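Local coordinates for archaeal flagellar ATP-binding protein FlaH (Methanocaldococcus jannaschii DSM 2661, PDB 4WIA), which probably binds ATP and magnesium as a component of the archaellum, the archaeal flagellum, and belongs to the KaiC-like P-loop ATPases, at residues Gly27-Lys40 against Ile176-Leu188. Sequence-based numbering, arbitrary orientation.
Sequences GSLIIIEGEESTGK and IRTSATMLIRTEL. With SO4 (sulfate ion), chain E; SO4 (sulfate ion), chain F.
The strand that leads into the P-loop (Walker A) of this KaiC-family protein runs parallel to strand 182-188. Ile31 bonds to two residues of that strand: its N donates to Met182 O (2.9 Å) and its O accepts from Ile184 N. Leu29 O takes two donors, Met182 N and Thr181 N. Thr181 OG1 also accepts Leu29 N (2.8 Å). On one face of the sheet, Ile31 CD1 meets Ile176 CG2 (3.6 Å), and Ile31 CG1 presses tightly on Ala180 CB. On the same face, Glu33 is extended, with CG anti to the backbone N (chi1 167°). This brings its carboxylate to the Arg177 guanidinium, the two planes 24° apart. Arg177 NE donates to Glu33 OE1 (3.0 Å), and a weak bond joins Arg177 NH1 to Glu33 OE2. Arg177 also pairs with Glu170, so an alanine here would probably leave both carboxylates without this cationic partner. At the loop, Thr186 OG1 donates to Thr38 OG1 (2.7 Å), which in turn donates to Glu35 O. Lys40 N and NZ both bind O1 of sulfate E, NZ at 3.1 Å. Amides of Ser37 and Gly39 also grip this sulfate, consistent with the phosphate-binding loop of P-loop NTPases.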
loop_
_atom_site.group_PDB
_atom_site.type_symbol
_atom_site.label_atom_id
_atom_site.label_comp_id
_atom_site.label_asym_id
_atom_site.label_seq_id
_atom_site.Cartn_x
_atom_site.Cartn_y
_atom_site.Cartn_z
ATOM N N GLY A 27 -14.168 13.497 -8.229
ATOM C CA GLY A 27 -14.865 14.587 -8.857
ATOM C C GLY A 27 -14.536 15.945 -8.275
ATOM O O GLY A 27 -15.241 16.883 -8.516
ATOM N N SER A 28 -13.504 16.066 -7.460
ATOM C CA SER A 28 -13.191 17.362 -6.879
ATOM C C SER A 28 -12.421 18.237 -7.897
ATOM O O SER A 28 -11.557 17.732 -8.643
ATOM C CB SER A 28 -12.347 17.173 -5.609
ATOM O OG SER A 28 -13.140 16.636 -4.533
ATOM N N LEU A 29 -12.733 19.518 -7.886
ATOM C CA LEU A 29 -11.894 20.523 -8.419
ATOM C C LEU A 29 -11.342 21.372 -7.263
ATOM O O LEU A 29 -12.046 22.206 -6.662
ATOM C CB LEU A 29 -12.656 21.420 -9.376
ATOM C CG LEU A 29 -11.842 22.605 -9.935
ATOM C CD1 LEU A 29 -10.686 22.167 -10.804
ATOM C CD2 LEU A 29 -12.761 23.531 -10.734
ATOM N N ILE A 30 -10.065 21.204 -7.013
ATOM C CA ILE A 30 -9.420 21.837 -5.929
ATOM C C ILE A 30 -8.645 23.016 -6.463
ATOM O O ILE A 30 -7.835 22.885 -7.367
ATOM C CB ILE A 30 -8.410 20.873 -5.282
ATOM C CG1 ILE A 30 -9.098 19.546 -4.948
ATOM C CG2 ILE A 30 -7.801 21.508 -4.037
ATOM C CD1 ILE A 30 -8.267 18.585 -4.119
ATOM N N ILE A 31 -8.900 24.171 -5.915
ATOM C CA ILE A 31 -8.141 25.351 -6.255
ATOM C C ILE A 31 -7.289 25.770 -5.071
ATOM O O ILE A 31 -7.802 25.992 -3.979
ATOM C CB ILE A 31 -9.095 26.526 -6.632
ATOM C CG1 ILE A 31 -9.933 26.139 -7.845
ATOM C CG2 ILE A 31 -8.293 27.794 -6.921
ATOM C CD1 ILE A 31 -9.134 25.858 -9.097
ATOM N N ILE A 32 -5.999 25.884 -5.291
ATOM C CA ILE A 32 -5.088 26.356 -4.282
ATOM C C ILE A 32 -4.587 27.723 -4.626
ATOM O O ILE A 32 -3.842 27.880 -5.564
ATOM C CB ILE A 32 -3.926 25.391 -4.110
ATOM C CG1 ILE A 32 -4.480 23.968 -3.831
ATOM C CG2 ILE A 32 -3.075 25.858 -2.939
ATOM C CD1 ILE A 32 -3.410 22.878 -3.849
ATOM N N GLU A 33 -5.050 28.721 -3.897
ATOM C CA GLU A 33 -4.848 30.095 -4.271
ATOM C C GLU A 33 -4.003 30.777 -3.225
ATOM O O GLU A 33 -4.369 30.804 -2.035
ATOM C CB GLU A 33 -6.211 30.821 -4.393
ATOM C CG GLU A 33 -6.101 32.356 -4.487
ATOM C CD GLU A 33 -7.407 33.100 -4.680
ATOM O OE1 GLU A 33 -8.493 32.490 -4.570
ATOM O OE2 GLU A 33 -7.337 34.328 -4.981
ATOM N N GLY A 34 -2.920 31.415 -3.652
ATOM C CA GLY A 34 -2.097 32.178 -2.732
ATOM C C GLY A 34 -0.955 32.786 -3.501
ATOM O O GLY A 34 -0.665 32.372 -4.614
ATOM N N GLU A 35 -0.278 33.728 -2.871
ATOM C CA GLU A 35 0.859 34.380 -3.472
ATOM C C GLU A 35 2.099 33.478 -3.604
ATOM O O GLU A 35 2.139 32.344 -3.117
ATOM C CB GLU A 35 1.211 35.625 -2.669
ATOM C CG GLU A 35 0.041 36.569 -2.576
ATOM C CD GLU A 35 0.426 37.968 -2.188
ATOM O OE1 GLU A 35 -0.498 38.730 -1.846
ATOM O OE2 GLU A 35 1.626 38.300 -2.238
ATOM N N GLU A 36 3.107 33.992 -4.290
ATOM C CA GLU A 36 4.349 33.261 -4.430
ATOM C C GLU A 36 4.848 32.835 -3.078
ATOM O O GLU A 36 4.702 33.581 -2.133
ATOM C CB GLU A 36 5.417 34.172 -5.019
ATOM C CG GLU A 36 5.021 34.834 -6.318
ATOM C CD GLU A 36 6.164 35.548 -6.998
ATOM O OE1 GLU A 36 6.121 35.682 -8.230
ATOM O OE2 GLU A 36 7.095 35.993 -6.297
ATOM N N SER A 37 5.487 31.667 -3.011
ATOM C CA SER A 37 6.226 31.204 -1.812
ATOM C C SER A 37 5.348 30.837 -0.611
ATOM O O SER A 37 5.843 30.725 0.486
ATOM C CB SER A 37 7.238 32.258 -1.360
ATOM O OG SER A 37 8.005 32.709 -2.451
ATOM N N THR A 38 4.050 30.685 -0.824
ATOM C CA THR A 38 3.148 30.357 0.245
ATOM C C THR A 38 2.903 28.843 0.347
ATOM O O THR A 38 2.103 28.398 1.175
ATOM C CB THR A 38 1.838 31.173 0.155
ATOM O OG1 THR A 38 1.055 30.791 -0.986
ATOM C CG2 THR A 38 2.144 32.658 0.087
ATOM N N GLY A 39 3.585 28.045 -0.476
ATOM C CA GLY A 39 3.528 26.591 -0.329
ATOM C C GLY A 39 2.586 25.835 -1.239
ATOM O O GLY A 39 2.324 24.658 -1.019
ATOM N N LYS A 40 2.094 26.463 -2.297
ATOM C CA LYS A 40 1.090 25.820 -3.156
ATOM C C LYS A 40 1.635 24.590 -3.842
ATOM O O LYS A 40 0.993 23.545 -3.908
ATOM C CB LYS A 40 0.588 26.820 -4.233
ATOM C CG LYS A 40 0.037 28.138 -3.680
ATOM C CD LYS A 40 -0.629 29.008 -4.768
ATOM C CE LYS A 40 0.333 29.503 -5.827
ATOM N NZ LYS A 40 1.401 30.340 -5.242
ATOM N N ILE A 176 -13.206 31.388 -10.856
ATOM C CA ILE A 176 -12.498 30.155 -10.541
ATOM C C ILE A 176 -12.974 29.674 -9.185
ATOM O O ILE A 176 -13.226 28.490 -8.986
ATOM C CB ILE A 176 -10.968 30.379 -10.567
ATOM C CG1 ILE A 176 -10.530 30.702 -12.008
ATOM C CG2 ILE A 176 -10.220 29.157 -10.047
ATOM C CD1 ILE A 176 -9.100 31.208 -12.117
ATOM N N ARG A 177 -13.071 30.603 -8.245
ATOM C CA ARG A 177 -13.420 30.249 -6.852
ATOM C C ARG A 177 -14.805 29.653 -6.824
ATOM O O ARG A 177 -15.050 28.694 -6.110
ATOM C CB ARG A 177 -13.384 31.476 -5.933
ATOM C CG ARG A 177 -12.013 32.044 -5.632
ATOM C CD ARG A 177 -12.203 33.399 -4.993
ATOM N NE ARG A 177 -10.993 34.190 -4.740
ATOM C CZ ARG A 177 -10.775 35.475 -5.107
ATOM N NH1 ARG A 177 -9.630 36.081 -4.787
ATOM N NH2 ARG A 177 -11.663 36.171 -5.778
ATOM N N THR A 178 -15.732 30.249 -7.582
ATOM C CA THR A 178 -17.078 29.691 -7.686
ATOM C C THR A 178 -17.066 28.263 -8.247
ATOM O O THR A 178 -17.786 27.386 -7.787
ATOM C CB THR A 178 -17.996 30.621 -8.517
ATOM O OG1 THR A 178 -18.193 31.830 -7.772
ATOM C CG2 THR A 178 -19.367 29.983 -8.773
ATOM N N SER A 179 -16.230 28.040 -9.219
ATOM C CA SER A 179 -16.180 26.762 -9.836
ATOM C C SER A 179 -15.526 25.735 -8.907
ATOM O O SER A 179 -15.815 24.554 -8.944
ATOM C CB SER A 179 -15.426 26.943 -11.144
ATOM O OG SER A 179 -15.830 25.975 -12.091
ATOM N N ALA A 180 -14.644 26.173 -8.040
ATOM C CA ALA A 180 -13.957 25.220 -7.163
ATOM C C ALA A 180 -14.971 24.374 -6.339
ATOM O O ALA A 180 -15.942 24.909 -5.845
ATOM C CB ALA A 180 -13.028 25.974 -6.221
ATOM N N THR A 181 -14.743 23.069 -6.204
ATOM C CA THR A 181 -15.446 22.306 -5.206
ATOM C C THR A 181 -14.697 22.382 -3.856
ATOM O O THR A 181 -15.318 22.367 -2.787
ATOM C CB THR A 181 -15.616 20.835 -5.604
ATOM O OG1 THR A 181 -14.332 20.190 -5.629
ATOM C CG2 THR A 181 -16.300 20.746 -6.916
HETATM N N MSE A 182 -13.377 22.447 -3.908
HETATM C CA MSE A 182 -12.575 22.638 -2.734
HETATM C C MSE A 182 -11.696 23.831 -2.974
HETATM O O MSE A 182 -10.913 23.848 -3.888
HETATM C CB MSE A 182 -11.751 21.390 -2.465
HETATM C CG MSE A 182 -10.973 21.514 -1.156
HETATM SE SE MSE A 182 -9.930 19.898 -0.911
HETATM C CE MSE A 182 -9.541 20.083 0.977
ATOM N N LEU A 183 -11.805 24.841 -2.133
ATOM C CA LEU A 183 -10.972 25.999 -2.233
ATOM C C LEU A 183 -10.060 26.162 -1.011
ATOM O O LEU A 183 -10.526 26.245 0.123
ATOM C CB LEU A 183 -11.829 27.231 -2.360
ATOM C CG LEU A 183 -11.054 28.555 -2.458
ATOM C CD1 LEU A 183 -10.320 28.708 -3.801
ATOM C CD2 LEU A 183 -11.987 29.753 -2.217
ATOM N N ILE A 184 -8.765 26.242 -1.269
ATOM C CA ILE A 184 -7.783 26.336 -0.250
ATOM C C ILE A 184 -6.957 27.562 -0.503
ATOM O O ILE A 184 -6.395 27.736 -1.598
ATOM C CB ILE A 184 -6.828 25.137 -0.270
ATOM C CG1 ILE A 184 -7.605 23.852 -0.145
ATOM C CG2 ILE A 184 -5.830 25.265 0.861
ATOM C CD1 ILE A 184 -6.753 22.611 -0.381
ATOM N N ARG A 185 -6.835 28.406 0.511
ATOM C CA ARG A 185 -5.988 29.585 0.418
ATOM C C ARG A 185 -4.749 29.448 1.273
ATOM O O ARG A 185 -4.845 29.115 2.454
ATOM C CB ARG A 185 -6.783 30.836 0.804
ATOM C CG ARG A 185 -5.949 32.098 0.916
ATOM C CD ARG A 185 -6.814 33.326 0.942
ATOM N NE ARG A 185 -6.132 34.445 1.569
ATOM C CZ ARG A 185 -5.388 35.363 0.934
ATOM N NH1 ARG A 185 -5.204 35.345 -0.390
ATOM N NH2 ARG A 185 -4.818 36.332 1.645
ATOM N N THR A 186 -3.594 29.732 0.679
ATOM C CA THR A 186 -2.310 29.620 1.361
ATOM C C THR A 186 -1.699 30.981 1.667
ATOM O O THR A 186 -1.826 31.889 0.865
ATOM C CB THR A 186 -1.307 28.798 0.551
ATOM O OG1 THR A 186 -1.154 29.344 -0.747
ATOM C CG2 THR A 186 -1.788 27.395 0.410
ATOM N N GLU A 187 -1.063 31.097 2.844
ATOM C CA GLU A 187 -0.260 32.264 3.235
ATOM C C GLU A 187 0.932 31.853 4.095
ATOM O O GLU A 187 1.018 30.730 4.590
ATOM C CB GLU A 187 -1.066 33.311 4.020
ATOM C CG GLU A 187 -2.197 33.964 3.217
ATOM C CD GLU A 187 -2.722 35.316 3.715
ATOM O OE1 GLU A 187 -2.015 36.287 4.031
ATOM O OE2 GLU A 187 -3.941 35.443 3.740
ATOM N N LEU A 188 1.841 32.792 4.258
ATOM C CA LEU A 188 2.915 32.656 5.186
ATOM C C LEU A 188 2.576 33.490 6.396
ATOM O O LEU A 188 1.913 34.506 6.285
ATOM C CB LEU A 188 4.215 33.188 4.605
ATOM C CG LEU A 188 4.872 32.370 3.507
ATOM C CD1 LEU A 188 6.152 33.103 3.092
ATOM C CD2 LEU A 188 5.188 30.943 3.923
HETATM S S SO4 E . 4.503 28.364 -3.931
HETATM O O1 SO4 E . 3.343 29.040 -3.250
HETATM O O2 SO4 E . 5.459 27.928 -2.921
HETATM O O3 SO4 E . 4.190 27.110 -4.664
HETATM O O4 SO4 E . 5.004 29.484 -4.725
HETATM S S SO4 F . 3.240 31.031 -8.204
HETATM O O1 SO4 F . 2.624 31.580 -6.986
HETATM O O2 SO4 F . 4.641 30.518 -8.096
HETATM O O3 SO4 F . 3.258 32.246 -9.062
HETATM O O4 SO4 F . 2.448 29.907 -8.837
HETATM O O HOH W 1 -14.265 18.631 -3.426
#